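Local coordinates for protein bifunctional pinoresinol-lariciresinol reductase 1 (Thuja plicata, PDB 1QYD) that reduces pinoresinol to lariciresinol and (-)-lariciresinol on to (+)-secoisolariciresinol in lignan biosynthesis, taking the 4R-hydride from NADPH, at residues A127-G131 / K266-C270; G192-D196 / Y219-P223. All blocks are in the same frame, centred on the assembly; numbering follows the deposited sequence.

Interaction 1. Residues A127-G131 / K266-C270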
loop_
_atom_site.group_PDB
_atom_site.type_symbol
_atom_site.label_atom_id
_atom_site.label_comp_id
_atom_site.label_asym_id
_atom_site.label_seq_id
_atom_site.Cartn_x
_atom_site.Cartn_y
_atom_site.Cartn_z
ATOM N N ALA A 127 8.599 5.468 -14.521
ATOM C CA ALA A 127 8.754 4.063 -14.263
ATOM C C ALA A 127 7.601 3.133 -14.502
ATOM O O ALA A 127 6.428 3.478 -14.340
ATOM C CB ALA A 127 9.181 3.909 -12.832
ATOM N N LEU A 128 8.029 1.925 -14.888
ATOM C CA LEU A 128 7.138 0.805 -15.135
ATOM C C LEU A 128 6.558 0.451 -13.767
ATOM O O LEU A 128 7.249 0.533 -12.750
ATOM C CB LEU A 128 7.900 -0.420 -15.675
ATOM C CG LEU A 128 8.830 -0.381 -16.904
ATOM C CD1 LEU A 128 9.910 -1.457 -16.739
ATOM C CD2 LEU A 128 8.025 -0.546 -18.186
ATOM N N GLN A 129 5.282 0.072 -13.720
ATOM C CA GLN A 129 4.586 -0.318 -12.497
ATOM C C GLN A 129 4.958 -1.782 -12.161
ATOM O O GLN A 129 5.524 -2.428 -13.061
ATOM C CB GLN A 129 3.061 -0.145 -12.738
ATOM C CG GLN A 129 2.545 1.132 -13.458
ATOM C CD GLN A 129 2.962 1.310 -14.937
ATOM O OE1 GLN A 129 2.764 0.435 -15.798
ATOM N NE2 GLN A 129 3.586 2.449 -15.269
ATOM N N PRO A 130 4.738 -2.418 -10.961
ATOM C CA PRO A 130 4.144 -1.905 -9.718
ATOM C C PRO A 130 5.046 -1.029 -8.884
ATOM O O PRO A 130 4.555 -0.056 -8.308
ATOM C CB PRO A 130 3.735 -3.107 -8.914
ATOM C CG PRO A 130 3.812 -4.258 -9.865
ATOM C CD PRO A 130 4.976 -3.844 -10.743
ATOM N N GLY A 131 6.339 -1.431 -8.845
ATOM C CA GLY A 131 7.469 -0.800 -8.153
ATOM C C GLY A 131 7.721 0.682 -8.417
ATOM O O GLY A 131 8.756 1.242 -8.064
ATOM N N LYS A 266 7.737 -8.396 -9.443
ATOM C CA LYS A 266 7.810 -7.424 -10.505
ATOM C C LYS A 266 7.997 -6.013 -9.967
ATOM O O LYS A 266 7.836 -5.043 -10.700
ATOM C CB LYS A 266 6.573 -7.470 -11.376
ATOM C CG LYS A 266 5.231 -7.595 -10.731
ATOM C CD LYS A 266 4.249 -7.219 -11.817
ATOM C CE LYS A 266 2.866 -7.796 -11.536
ATOM N NZ LYS A 266 2.819 -9.210 -11.883
ATOM N N ILE A 267 8.313 -5.855 -8.672
ATOM C CA ILE A 267 8.700 -4.565 -8.096
ATOM C C ILE A 267 10.207 -4.562 -8.217
ATOM O O ILE A 267 10.759 -3.565 -8.664
ATOM C CB ILE A 267 8.360 -4.401 -6.587
ATOM C CG1 ILE A 267 6.879 -4.221 -6.403
ATOM C CG2 ILE A 267 9.049 -3.158 -6.002
ATOM C CD1 ILE A 267 6.563 -4.147 -4.893
ATOM N N VAL A 268 10.887 -5.648 -7.827
ATOM C CA VAL A 268 12.338 -5.730 -7.944
ATOM C C VAL A 268 12.770 -5.736 -9.396
ATOM O O VAL A 268 13.799 -5.159 -9.734
ATOM C CB VAL A 268 12.914 -7.000 -7.219
ATOM C CG1 VAL A 268 12.477 -6.884 -5.757
ATOM C CG2 VAL A 268 12.474 -8.333 -7.839
ATOM N N ARG A 269 11.981 -6.412 -10.240
ATOM C CA ARG A 269 12.119 -6.306 -11.687
ATOM C C ARG A 269 11.374 -5.003 -11.990
ATOM O O ARG A 269 10.330 -4.787 -11.388
ATOM C CB ARG A 269 11.462 -7.523 -12.382
ATOM C CG ARG A 269 12.258 -8.829 -12.179
ATOM C CD ARG A 269 11.756 -10.061 -12.929
ATOM N NE ARG A 269 12.475 -11.258 -12.468
ATOM C CZ ARG A 269 11.856 -12.383 -12.047
ATOM N NH1 ARG A 269 10.522 -12.507 -12.032
ATOM N NH2 ARG A 269 12.561 -13.389 -11.531
ATOM N N CYS A 270 11.851 -4.094 -12.841
ATOM C CA CYS A 270 11.281 -2.765 -13.122
ATOM C C CYS A 270 11.537 -1.839 -11.966
ATOM O O CYS A 270 10.688 -1.258 -11.290
ATOM C CB CYS A 270 9.746 -2.734 -13.404
ATOM S SG CYS A 270 8.532 -3.000 -12.093
#
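P130 lies over the backbone of K266, its CD 3.1 Å from K266 O and its CG 3.6 Å from the side-chain CD of K266. The contact joins two parts of this NmrA-type reductase of the Rossmann clan: the loop between strand 111-113 and helix 133-147, and the weakly bonded helix about 266-268 with the turn after it, R269-C270. The peptide before P130 is cis, and the next residue, G131, lies against I267: G131 CA is 3.6 Å from I267 CG2, and the two CA atoms, of G131 and I267, are 4.0 Å apart. A beta-carbon on G131 would lie 2.8 Å from I267 O, a clash. C270 gives up the most surface of the ten residues, 81 of 307 Å² in all; its SG is 3.9 Å from P130 CD. Helix 252-258 adds M258 against C270 and L255 against L128, while on the exposed side Q129 packs on K98 of the second subunit. The side chain of C270 is about 5 Å from that of H271, the inferred substrate-binding residue, which places the contact next to the probable substrate site. Two residues before P130, L128 CD1 rests 3.6 Å from C270 CB.

Interaction 2. Residues G192-D196 / Y219-P223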
loop_
_atom_site.group_PDB
_atom_site.type_symbol
_atom_site.label_atom_id
_atom_site.label_comp_id
_atom_site.label_asym_id
_atom_site.label_seq_id
_atom_site.Cartn_x
_atom_site.Cartn_y
_atom_site.Cartn_z
ATOM N N GLY A 192 25.753 2.290 -14.265
ATOM C CA GLY A 192 25.165 2.220 -12.936
ATOM C C GLY A 192 26.172 2.713 -11.890
ATOM O O GLY A 192 27.349 2.968 -12.190
ATOM N N ILE A 193 25.725 2.895 -10.644
ATOM C CA ILE A 193 26.617 3.393 -9.616
ATOM C C ILE A 193 26.461 2.408 -8.490
ATOM O O ILE A 193 25.375 1.925 -8.215
ATOM C CB ILE A 193 26.196 4.867 -9.260
ATOM C CG1 ILE A 193 26.396 5.721 -10.495
ATOM C CG2 ILE A 193 27.040 5.464 -8.140
ATOM C CD1 ILE A 193 25.929 7.129 -10.322
ATOM N N TRP A 194 27.539 2.053 -7.829
ATOM C CA TRP A 194 27.503 0.970 -6.884
ATOM C C TRP A 194 28.228 1.490 -5.641
ATOM O O TRP A 194 29.358 1.977 -5.818
ATOM C CB TRP A 194 28.220 -0.218 -7.551
ATOM C CG TRP A 194 27.790 -0.657 -8.965
ATOM C CD1 TRP A 194 28.129 0.080 -10.077
ATOM C CD2 TRP A 194 27.060 -1.762 -9.303
ATOM N NE1 TRP A 194 27.615 -0.518 -11.114
ATOM C CE2 TRP A 194 26.980 -1.614 -10.694
ATOM C CE3 TRP A 194 26.460 -2.861 -8.695
ATOM C CZ2 TRP A 194 26.308 -2.538 -11.486
ATOM C CZ3 TRP A 194 25.785 -3.800 -9.494
ATOM C CH2 TRP A 194 25.705 -3.641 -10.874
ATOM N N VAL A 195 27.646 1.470 -4.402
ATOM C CA VAL A 195 28.287 2.036 -3.203
ATOM C C VAL A 195 28.270 1.169 -1.938
ATOM O O VAL A 195 27.281 0.565 -1.535
ATOM C CB VAL A 195 27.653 3.430 -2.842
ATOM C CG1 VAL A 195 28.470 4.127 -1.762
ATOM C CG2 VAL A 195 27.727 4.394 -4.022
ATOM N N ASP A 196 29.423 1.088 -1.276
ATOM C CA ASP A 196 29.553 0.303 -0.058
ATOM C C ASP A 196 28.639 0.947 0.952
ATOM O O ASP A 196 28.551 2.177 1.047
ATOM C CB ASP A 196 31.001 0.328 0.433
ATOM C CG ASP A 196 31.313 -0.359 1.767
ATOM O OD1 ASP A 196 30.629 -1.316 2.151
ATOM O OD2 ASP A 196 32.272 0.065 2.428
ATOM N N TYR A 219 23.609 13.436 -4.189
ATOM C CA TYR A 219 23.891 12.240 -4.976
ATOM C C TYR A 219 25.254 11.673 -4.582
ATOM O O TYR A 219 26.202 12.412 -4.327
ATOM C CB TYR A 219 23.908 12.572 -6.467
ATOM C CG TYR A 219 22.589 13.053 -7.072
ATOM C CD1 TYR A 219 21.520 12.173 -7.206
ATOM C CD2 TYR A 219 22.438 14.371 -7.510
ATOM C CE1 TYR A 219 20.317 12.612 -7.772
ATOM C CE2 TYR A 219 21.242 14.812 -8.073
ATOM C CZ TYR A 219 20.187 13.930 -8.203
ATOM O OH TYR A 219 18.999 14.350 -8.771
ATOM N N ILE A 220 25.399 10.362 -4.417
ATOM C CA ILE A 220 26.722 9.795 -4.210
ATOM C C ILE A 220 26.907 9.147 -5.581
ATOM O O ILE A 220 26.099 8.321 -6.049
ATOM C CB ILE A 220 26.726 8.750 -3.094
ATOM C CG1 ILE A 220 26.041 9.215 -1.813
ATOM C CG2 ILE A 220 28.192 8.487 -2.805
ATOM C CD1 ILE A 220 26.238 8.356 -0.551
ATOM N N ARG A 221 27.937 9.683 -6.265
ATOM C CA ARG A 221 28.271 9.281 -7.632
ATOM C C ARG A 221 29.744 9.002 -7.743
ATOM O O ARG A 221 30.394 9.704 -8.521
ATOM C CB ARG A 221 27.899 10.395 -8.645
ATOM C CG ARG A 221 26.508 10.248 -9.192
ATOM C CD ARG A 221 26.178 11.269 -10.244
ATOM N NE ARG A 221 24.861 10.928 -10.773
ATOM C CZ ARG A 221 24.211 11.665 -11.684
ATOM N NH1 ARG A 221 24.690 12.800 -12.207
ATOM N NH2 ARG A 221 23.046 11.213 -12.111
ATOM N N PRO A 222 30.366 8.057 -7.000
ATOM C CA PRO A 222 31.802 8.052 -6.751
ATOM C C PRO A 222 32.386 7.715 -8.087
ATOM O O PRO A 222 31.929 6.769 -8.727
ATOM C CB PRO A 222 32.074 7.003 -5.761
ATOM C CG PRO A 222 30.711 6.686 -5.237
ATOM C CD PRO A 222 29.779 6.862 -6.427
ATOM N N PRO A 223 33.301 8.559 -8.578
ATOM C CA PRO A 223 33.745 8.549 -9.976
ATOM C C PRO A 223 34.077 7.140 -10.504
ATOM O O PRO A 223 33.501 6.661 -11.490
ATOM C CB PRO A 223 34.916 9.500 -9.939
ATOM C CG PRO A 223 34.642 10.431 -8.762
ATOM C CD PRO A 223 34.074 9.490 -7.746
#
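Apolar packing accounts for most of this contact, a buried junction in the NmrA-type fold between a mixed sheet and the connection after strand 217-219. I193 and V195, two residues apart on strand 191-195, both direct their CA-to-CB bonds at the 219-223 segment, whereas W194 between them points away. P222 is met by both: I193 CG2 is 3.5 Å from P222 CD, and V195 CG2 is 4.0 Å from P222 CG. V195 CG2 also lies 4.3 Å from I220 CG2, a looser approach, and I193 CD1 touches the methylene R221 CG at 3.4 Å. The nearest CA pair, I193 and R221, stands 6.4 Å apart and the two backbones share no hydrogen bonds, so side chains supply most of the 219 Å² interface. All five touching residues are buried.

One carbon-to-carbonyl contact joins these, I193 CG2 to I220 O at 3.7 Å. The polar end of R221 turns elsewhere: its guanidinium donates hydrogen bonds to F284 O and L281 O and makes cation-pi contacts with Y282 and F284.

Within the fold, strand 191-195 is the middle of three, parallel to 159-160 and antiparallel to 226-228. The side chain of V195 is about 8 Å from that of I16, an inferred NADP(+)-binding residue. V200 and Y203 of helix 197-207 pack against V195 and I220 respectively, while A293 and T294 of helix 293-296 touch I220.

Interaction 2 is nested along the chain within the loop that interaction 1 closes, yet the two do not touch: their centres are about 22 Å apart and their nearest atoms about 12 Å. They also hold different elements. Interaction 2 is fully buried, its centre about 11 Å from the centre of the chain, and sets a sheet strand against a connecting segment through isoleucine, valine and proline side chains and the aliphatic part of an arginine. Interaction 1, its centre about 17 Å from that point and partly exposed, joins a loop to a weakly bonded helix and the turn after it; there a cis-proline and a glycine meet mainly backbone carbonyl and aliphatic atoms, and the second subunit reaches its edge. A proline takes part in both.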